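Local coordinates for LHC domain-containing protein (Marichromatium purpuratum 984, PDB 6ZXA) that binds bacteriochlorophyll a and okenone in a membrane antenna complex and probably passes excitation energy on to reaction centres, at residues P18-D21 / W22-W25; I40-V43 / Q44-I48. All coordinates share one frame; numbering follows the deposited sequence.

How the interactions relate
Both contacts are local and both hold pigments, but on different scaffolds. Interaction 1 (18-21 with 22-25) is made in the loop before helix 35-54, its centre about 17 Å from the chain centre; interaction 2 (40-43 with 44-48) is one length of that helix, about 8 Å from it. Their centres are about 25 Å apart, and they do not touch. Both are partly buried: four of eight touching residues are buried in the helix, two of six in the loop, where one is exposed. The loop contact is rich in charge, with a carboxylate facing magnesium and a long salt bridge. The helix contact is mainly apolar and aromatic; its polar bonds are the regular backbone ones and those of a glutamine and an indole N-H that reach neighbouring subunits.

Interaction 1 of 2, residues P18-D21 / W22-W25; sequences PEDD and WKIW. With BCL (bacteriochlorophyll a), chain O.
Trp-22 lays one indole face over the turn: the carbonyl oxygen of Asp-21 sits close against that face, and CG of Lys-23 packs on the same side toward the rim. Glu-19 comes in differently, its O meeting Trp-22 CD1 at the ring edge, 3.5 Å away and near the ring plane. Asp-20 and Lys-23 run side by side and point the same way, the lysine chain extended, so that beyond the rim of the indole Asp-20 OD1 and Lys-23 NZ form a long salt bridge of 3.7 Å. Were Trp-22 an alanine, the Asp-21 carbonyl and the Lys-23 chain would probably lose their aromatic cover, and a basic side chain of another protein its cation-pi partner.

Asp-21 turns its carboxylate the other way, to bacteriochlorophyll a. Its CG lies beside its own backbone N and anti to the carbonyl carbon (chi1 -57°), which carries OD2 to 2.9 Å from the magnesium, while OD1 lies 3.2 Å from pigment atom NC. Pro-18 CG rests 3.6 Å from the pigment methyl CMB, and Trp-25 CZ2 approaches another methyl, CMD, at 3.9 Å. Asp-21 is the axial residue of this magnesium, though its OD2 stands at a long distance in this model; with both oxygens on one side of the macrocycle, the carboxylate probably places negative charge next to the metal.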
loop_
_atom_site.group_PDB
_atom_site.type_symbol
_atom_site.label_atom_id
_atom_site.label_comp_id
_atom_site.label_asym_id
_atom_site.label_seq_id
_atom_site.Cartn_x
_atom_site.Cartn_y
_atom_site.Cartn_z
ATOM N N PRO A 18 7.108 31.247 -8.898
ATOM C CA PRO A 18 8.409 30.702 -9.324
ATOM C C PRO A 18 9.537 31.151 -8.409
ATOM O O PRO A 18 10.473 30.397 -8.132
ATOM C CB PRO A 18 8.569 31.249 -10.744
ATOM C CG PRO A 18 7.189 31.406 -11.222
ATOM C CD PRO A 18 6.308 31.704 -10.043
ATOM N N GLU A 19 9.409 32.376 -7.897
ATOM C CA GLU A 19 10.310 32.897 -6.878
ATOM C C GLU A 19 9.996 32.331 -5.500
ATOM O O GLU A 19 10.911 32.062 -4.716
ATOM C CB GLU A 19 10.233 34.423 -6.842
ATOM C CG GLU A 19 10.662 35.097 -8.131
ATOM C CD GLU A 19 9.583 35.088 -9.193
ATOM O OE1 GLU A 19 9.890 35.422 -10.353
ATOM O OE2 GLU A 19 8.428 34.748 -8.868
ATOM N N ASP A 20 8.719 32.144 -5.179
ATOM C CA ASP A 20 8.328 31.646 -3.869
ATOM C C ASP A 20 8.073 30.150 -3.854
ATOM O O ASP A 20 7.246 29.679 -3.070
ATOM C CB ASP A 20 7.107 32.399 -3.346
ATOM C CG ASP A 20 7.389 33.861 -3.097
ATOM O OD1 ASP A 20 6.468 34.571 -2.649
ATOM O OD2 ASP A 20 8.534 34.299 -3.330
ATOM N N ASP A 21 8.827 29.385 -4.639
ATOM C CA ASP A 21 9.034 27.980 -4.322
ATOM C C ASP A 21 9.911 28.021 -3.079
ATOM O O ASP A 21 9.844 29.001 -2.341
ATOM C CB ASP A 21 9.695 27.203 -5.458
ATOM C CG ASP A 21 8.928 27.283 -6.756
ATOM O OD1 ASP A 21 7.743 27.653 -6.753
ATOM O OD2 ASP A 21 9.537 26.984 -7.797
ATOM N N TRP A 22 10.559 26.928 -2.709
ATOM C CA TRP A 22 11.398 26.840 -1.509
ATOM C C TRP A 22 10.526 26.990 -0.276
ATOM O O TRP A 22 10.881 26.529 0.810
ATOM C CB TRP A 22 12.545 27.883 -1.483
ATOM C CG TRP A 22 12.187 29.320 -1.082
ATOM C CD1 TRP A 22 12.118 30.394 -1.917
ATOM C CD2 TRP A 22 11.855 29.818 0.226
ATOM N NE1 TRP A 22 11.748 31.512 -1.226
ATOM C CE2 TRP A 22 11.587 31.189 0.092
ATOM C CE3 TRP A 22 11.764 29.239 1.495
ATOM C CZ2 TRP A 22 11.233 31.987 1.172
ATOM C CZ3 TRP A 22 11.400 30.028 2.559
ATOM C CH2 TRP A 22 11.144 31.387 2.394
ATOM N N LYS A 23 9.334 27.526 -0.471
ATOM C CA LYS A 23 8.405 27.788 0.606
ATOM C C LYS A 23 7.496 26.601 0.840
ATOM O O LYS A 23 6.931 26.468 1.926
ATOM C CB LYS A 23 7.596 29.030 0.263
ATOM C CG LYS A 23 7.520 30.080 1.327
ATOM C CD LYS A 23 6.951 31.344 0.724
ATOM C CE LYS A 23 6.979 32.501 1.696
ATOM N NZ LYS A 23 6.680 33.780 1.005
ATOM N N ILE A 24 7.358 25.736 -0.165
ATOM C CA ILE A 24 6.693 24.456 0.027
ATOM C C ILE A 24 7.412 23.643 1.094
ATOM O O ILE A 24 6.788 22.890 1.847
ATOM C CB ILE A 24 6.605 23.700 -1.313
ATOM C CG1 ILE A 24 5.655 22.517 -1.187
ATOM C CG2 ILE A 24 7.973 23.230 -1.780
ATOM C CD1 ILE A 24 4.256 22.905 -0.935
ATOM N N TRP A 25 8.730 23.801 1.194
ATOM C CA TRP A 25 9.487 23.083 2.205
ATOM C C TRP A 25 9.292 23.647 3.604
ATOM O O TRP A 25 9.891 23.128 4.543
ATOM C CB TRP A 25 10.968 23.068 1.836
ATOM C CG TRP A 25 11.204 22.656 0.427
ATOM C CD1 TRP A 25 11.771 23.401 -0.552
ATOM C CD2 TRP A 25 10.858 21.402 -0.174
ATOM N NE1 TRP A 25 11.806 22.699 -1.722
ATOM C CE2 TRP A 25 11.250 21.467 -1.520
ATOM C CE3 TRP A 25 10.253 20.234 0.295
ATOM C CZ2 TRP A 25 11.067 20.409 -2.400
ATOM C CZ3 TRP A 25 10.070 19.188 -0.579
ATOM C CH2 TRP A 25 10.477 19.281 -1.912
HETATM MG MG BCL O . 7.514 25.713 -9.389
HETATM C CHA BCL O . 10.373 23.952 -10.138
HETATM C CHB BCL O . 7.666 27.117 -12.463
HETATM C CHC BCL O . 4.342 26.798 -8.998
HETATM C CHD BCL O . 7.153 23.814 -6.499
HETATM N NA BCL O . 8.856 25.512 -11.080
HETATM C C1A BCL O . 10.022 24.787 -11.165
HETATM C C2A BCL O . 10.688 24.966 -12.498
HETATM C C3A BCL O . 9.818 26.011 -13.200
HETATM C C4A BCL O . 8.726 26.276 -12.225
HETATM C CMA BCL O . 10.600 27.285 -13.493
HETATM C CAA BCL O . 10.863 23.675 -13.312
HETATM C CBA BCL O . 9.636 22.786 -13.481
HETATM C CGA BCL O . 10.019 21.495 -14.112
HETATM O O1A BCL O . 11.036 21.312 -14.655
HETATM O O2A BCL O . 9.137 20.517 -14.026
HETATM N NB BCL O . 6.170 26.733 -10.570
HETATM C C1B BCL O . 6.502 27.387 -11.745
HETATM C C2B BCL O . 5.495 28.273 -12.119
HETATM C C3B BCL O . 4.528 28.266 -11.104
HETATM C C4B BCL O . 4.978 27.244 -10.170
HETATM C CMB BCL O . 5.548 29.039 -13.428
HETATM C CAB BCL O . 3.318 29.051 -10.894
HETATM O OBB BCL O . 2.744 29.088 -9.807
HETATM C CBB BCL O . 2.671 29.876 -11.978
HETATM N NC BCL O . 5.958 25.309 -7.990
HETATM C C1C BCL O . 4.757 25.948 -7.969
HETATM C C2C BCL O . 3.861 25.417 -6.919
HETATM C C3C BCL O . 4.861 24.807 -5.945
HETATM C C4C BCL O . 6.056 24.581 -6.831
HETATM C CMC BCL O . 2.968 26.466 -6.294
HETATM C CAC BCL O . 4.327 23.534 -5.241
HETATM C CBC BCL O . 3.987 22.422 -6.201
HETATM N ND BCL O . 8.455 24.140 -8.526
HETATM C C1D BCL O . 8.338 23.589 -7.255
HETATM C C2D BCL O . 9.486 22.858 -6.903
HETATM C C3D BCL O . 10.330 22.969 -7.985
HETATM C C4D BCL O . 9.681 23.726 -8.943
HETATM C CMD BCL O . 9.700 22.124 -5.609
HETATM C CAD BCL O . 11.619 22.696 -8.483
HETATM O OBD BCL O . 12.605 22.196 -7.930
HETATM C CBD BCL O . 11.663 23.144 -9.967
HETATM C CGD BCL O . 12.908 23.861 -10.288
HETATM O O1D BCL O . 13.152 25.002 -9.994
HETATM O O2D BCL O . 13.779 23.137 -10.957
HETATM C CED BCL O . 15.047 23.741 -11.304
HETATM C C1 BCL O . 9.547 19.264 -14.654
HETATM C C2 BCL O . 8.337 18.322 -14.729
HETATM C C3 BCL O . 7.037 18.515 -14.783
HETATM C C4 BCL O . 6.299 19.850 -14.789
HETATM C C5 BCL O . 6.090 17.329 -14.861
HETATM C C6 BCL O . 5.229 17.312 -16.121
HETATM C C7 BCL O . 6.102 17.331 -17.370
HETATM C C8 BCL O . 5.474 17.636 -18.722
HETATM C C9 BCL O . 6.576 17.555 -19.793
HETATM C C10 BCL O . 4.804 19.022 -18.708
HETATM C C11 BCL O . 4.098 19.663 -19.905
HETATM C C12 BCL O . 5.021 20.458 -20.851
HETATM C C13 BCL O . 4.316 21.249 -21.976
HETATM C C14 BCL O . 3.335 22.305 -21.448
HETATM C C15 BCL O . 3.551 20.314 -22.942
HETATM C C16 BCL O . 4.386 19.349 -23.775
HETATM C C17 BCL O . 4.000 18.814 -25.171
HETATM C C18 BCL O . 2.665 18.116 -25.409
HETATM C C19 BCL O . 2.797 17.474 -26.802
HETATM C C20 BCL O . 1.420 19.013 -25.395
#

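Interaction 2 of 2, residues I40-V43 / Q44-I48; sequences ILFV and QMWLI. With QSE (all-trans okenone), chain T.
With its CG anti to the backbone N (chi1 178°) and its end bent at chi3 (79°), Met-45 runs alongside Phe-42 and sets CE in apolar contact 3.5 Å from Phe-42 CD1. Its SD, 5.1 Å from the centroid of the Phe-42 ring and oblique to it, makes a Met-aromatic contact. This is one span of alpha-helix 35-54, most of which falls in the predicted transmembrane segment, and its residues meet at spacings of three and four. Trp-46 N, for one, donates to Phe-42 O at 2.9 Å in the regular helical pattern.

One turn on from Phe-42, the indole of Trp-46 reaches back along the helix, with Phe-42 O over one of its faces: Phe-42 CB makes a CH-pi contact 4.1 Å from the centroid of its six-membered ring, while the phenyl ring itself meets the indole at a slant. Val-43 and Leu-47 lie side by side, CG1 of the valine 3.7 Å from CD1 of the leucine.

Okenone lines another flank, where Leu-41 CD1 touches its polyene atom C10 at 3.5 Å. Gln-44 supplies the polar grip: OE1 accepts from Trp-46 NE1 of a second subunit, and NE2 donates both to bacteriochlorophyll a and, nearly straight at 167°, to okenone O33, 3.3 Å from NE2.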
loop_
_atom_site.group_PDB
_atom_site.type_symbol
_atom_site.label_atom_id
_atom_site.label_comp_id
_atom_site.label_asym_id
_atom_site.label_seq_id
_atom_site.Cartn_x
_atom_site.Cartn_y
_atom_site.Cartn_z
ATOM N N ILE A 40 6.695 7.504 -5.439
ATOM C CA ILE A 40 5.732 7.961 -6.439
ATOM C C ILE A 40 6.396 8.083 -7.804
ATOM O O ILE A 40 5.837 7.666 -8.825
ATOM C CB ILE A 40 5.100 9.293 -6.001
ATOM C CG1 ILE A 40 4.160 9.071 -4.821
ATOM C CG2 ILE A 40 4.383 9.962 -7.165
ATOM C CD1 ILE A 40 3.727 10.336 -4.151
ATOM N N LEU A 41 7.594 8.667 -7.843
ATOM C CA LEU A 41 8.310 8.808 -9.106
ATOM C C LEU A 41 8.659 7.449 -9.699
ATOM O O LEU A 41 8.608 7.269 -10.916
ATOM C CB LEU A 41 9.567 9.651 -8.912
ATOM C CG LEU A 41 9.386 11.166 -8.813
ATOM C CD1 LEU A 41 10.734 11.864 -8.811
ATOM C CD2 LEU A 41 8.515 11.696 -9.934
ATOM N N PHE A 42 9.005 6.481 -8.850
ATOM C CA PHE A 42 9.263 5.121 -9.311
ATOM C C PHE A 42 8.013 4.486 -9.912
ATOM O O PHE A 42 8.094 3.789 -10.928
ATOM C CB PHE A 42 9.783 4.265 -8.156
ATOM C CG PHE A 42 11.278 4.198 -8.063
ATOM C CD1 PHE A 42 11.984 3.243 -8.763
ATOM C CD2 PHE A 42 11.974 5.064 -7.247
ATOM C CE1 PHE A 42 13.356 3.171 -8.672
ATOM C CE2 PHE A 42 13.346 4.999 -7.155
ATOM C CZ PHE A 42 14.036 4.052 -7.866
ATOM N N VAL A 43 6.854 4.701 -9.289
ATOM C CA VAL A 43 5.610 4.172 -9.842
ATOM C C VAL A 43 5.319 4.804 -11.196
ATOM O O VAL A 43 4.925 4.116 -12.145
ATOM C CB VAL A 43 4.440 4.381 -8.863
ATOM C CG1 VAL A 43 3.138 3.930 -9.497
ATOM C CG2 VAL A 43 4.681 3.633 -7.577
ATOM N N GLN A 44 5.498 6.121 -11.298
ATOM C CA GLN A 44 5.343 6.807 -12.575
ATOM C C GLN A 44 6.279 6.227 -13.623
ATOM O O GLN A 44 5.882 5.985 -14.767
ATOM C CB GLN A 44 5.603 8.302 -12.398
ATOM C CG GLN A 44 5.959 9.026 -13.680
ATOM C CD GLN A 44 4.790 9.126 -14.631
ATOM O OE1 GLN A 44 3.643 9.186 -14.207
ATOM N NE2 GLN A 44 5.072 9.139 -15.922
ATOM N N MET A 45 7.533 6.008 -13.239
ATOM C CA MET A 45 8.522 5.412 -14.125
ATOM C C MET A 45 8.064 4.049 -14.629
ATOM O O MET A 45 8.108 3.772 -15.832
ATOM C CB MET A 45 9.851 5.314 -13.381
ATOM C CG MET A 45 10.980 4.679 -14.136
ATOM S SD MET A 45 12.388 4.382 -13.063
ATOM C CE MET A 45 11.855 2.906 -12.220
ATOM N N TRP A 46 7.586 3.197 -13.722
ATOM C CA TRP A 46 7.127 1.869 -14.117
ATOM C C TRP A 46 5.929 1.944 -15.056
ATOM O O TRP A 46 5.848 1.188 -16.026
ATOM C CB TRP A 46 6.782 1.036 -12.881
ATOM C CG TRP A 46 7.966 0.655 -12.055
ATOM C CD1 TRP A 46 9.179 0.258 -12.507
ATOM C CD2 TRP A 46 8.047 0.639 -10.627
ATOM N NE1 TRP A 46 10.013 -0.006 -11.459
ATOM C CE2 TRP A 46 9.342 0.220 -10.290
ATOM C CE3 TRP A 46 7.148 0.932 -9.602
ATOM C CZ2 TRP A 46 9.765 0.089 -8.975
ATOM C CZ3 TRP A 46 7.568 0.807 -8.304
ATOM C CH2 TRP A 46 8.866 0.387 -7.997
ATOM N N LEU A 47 4.991 2.852 -14.789
ATOM C CA LEU A 47 3.786 2.917 -15.612
ATOM C C LEU A 47 4.091 3.451 -17.005
ATOM O O LEU A 47 3.628 2.891 -18.010
ATOM C CB LEU A 47 2.724 3.774 -14.924
ATOM C CG LEU A 47 1.977 3.129 -13.751
ATOM C CD1 LEU A 47 1.462 4.179 -12.811
ATOM C CD2 LEU A 47 0.837 2.270 -14.234
ATOM N N ILE A 48 4.875 4.527 -17.090
ATOM C CA ILE A 48 5.246 5.045 -18.398
ATOM C C ILE A 48 6.091 4.026 -19.148
ATOM O O ILE A 48 5.997 3.926 -20.372
ATOM C CB ILE A 48 5.950 6.415 -18.278
ATOM C CG1 ILE A 48 6.185 7.035 -19.651
ATOM C CG2 ILE A 48 7.273 6.311 -17.564
ATOM C CD1 ILE A 48 4.955 7.220 -20.462
HETATM C C10 QSE T . 11.221 15.268 -9.471
HETATM C C1 QSE T . 19.778 15.880 -2.382
HETATM C C11 QSE T . 9.967 15.723 -9.601
HETATM C C12 QSE T . 9.129 15.258 -10.630
HETATM C C13 QSE T . 7.843 15.589 -10.884
HETATM C C14 QSE T . 7.162 14.873 -11.941
HETATM C C15 QSE T . 5.877 14.897 -12.285
HETATM C C16 QSE T . 5.442 14.082 -13.358
HETATM C C17 QSE T . 4.195 13.942 -13.860
HETATM C C18 QSE T . 3.985 12.955 -14.897
HETATM C C19 QSE T . 2.841 12.571 -15.444
HETATM C C2 QSE T . 18.784 15.317 -3.302
HETATM C C20 QSE T . 2.797 11.574 -16.445
HETATM C C21 QSE T . 1.740 11.099 -17.049
HETATM C C22 QSE T . 1.888 10.026 -18.068
HETATM C C23 QSE T . 0.636 9.482 -18.697
HETATM C C24 QSE T . 0.772 8.167 -19.463
HETATM C C25 QSE T . 17.843 13.995 -5.643
HETATM C C26 QSE T . 14.029 14.203 -9.171
HETATM C C27 QSE T . 7.070 16.601 -10.088
HETATM C C28 QSE T . 3.007 14.711 -13.357
HETATM C C29 QSE T . 0.348 11.561 -16.757
HETATM C C3 QSE T . 17.827 15.910 -4.003
HETATM C C30 QSE T . 0.860 6.908 -18.599
HETATM C C31 QSE T . 0.964 5.659 -19.446
HETATM C C32 QSE T . -0.303 6.804 -17.630
HETATM C C34 QSE T . 21.124 15.547 -2.554
HETATM C C35 QSE T . 22.080 15.988 -1.665
HETATM C C36 QSE T . 21.740 16.785 -0.579
HETATM C C37 QSE T . 20.399 17.136 -0.383
HETATM C C38 QSE T . 19.412 16.691 -1.275
HETATM C C39 QSE T . 20.030 17.999 0.796
HETATM C C4 QSE T . 17.185 15.235 -5.108
HETATM C C40 QSE T . 22.811 17.280 0.352
HETATM C C41 QSE T . 17.974 17.069 -1.037
HETATM C C43 QSE T . 2.204 6.871 -16.558
HETATM C C5 QSE T . 16.035 15.727 -5.616
HETATM C C6 QSE T . 15.300 15.214 -6.713
HETATM C C7 QSE T . 14.153 15.719 -7.156
HETATM C C8 QSE T . 13.385 15.222 -8.275
HETATM C C9 QSE T . 12.121 15.664 -8.461
HETATM O O33 QSE T . 2.990 9.616 -18.388
HETATM O O42 QSE T . 2.097 7.073 -17.960
#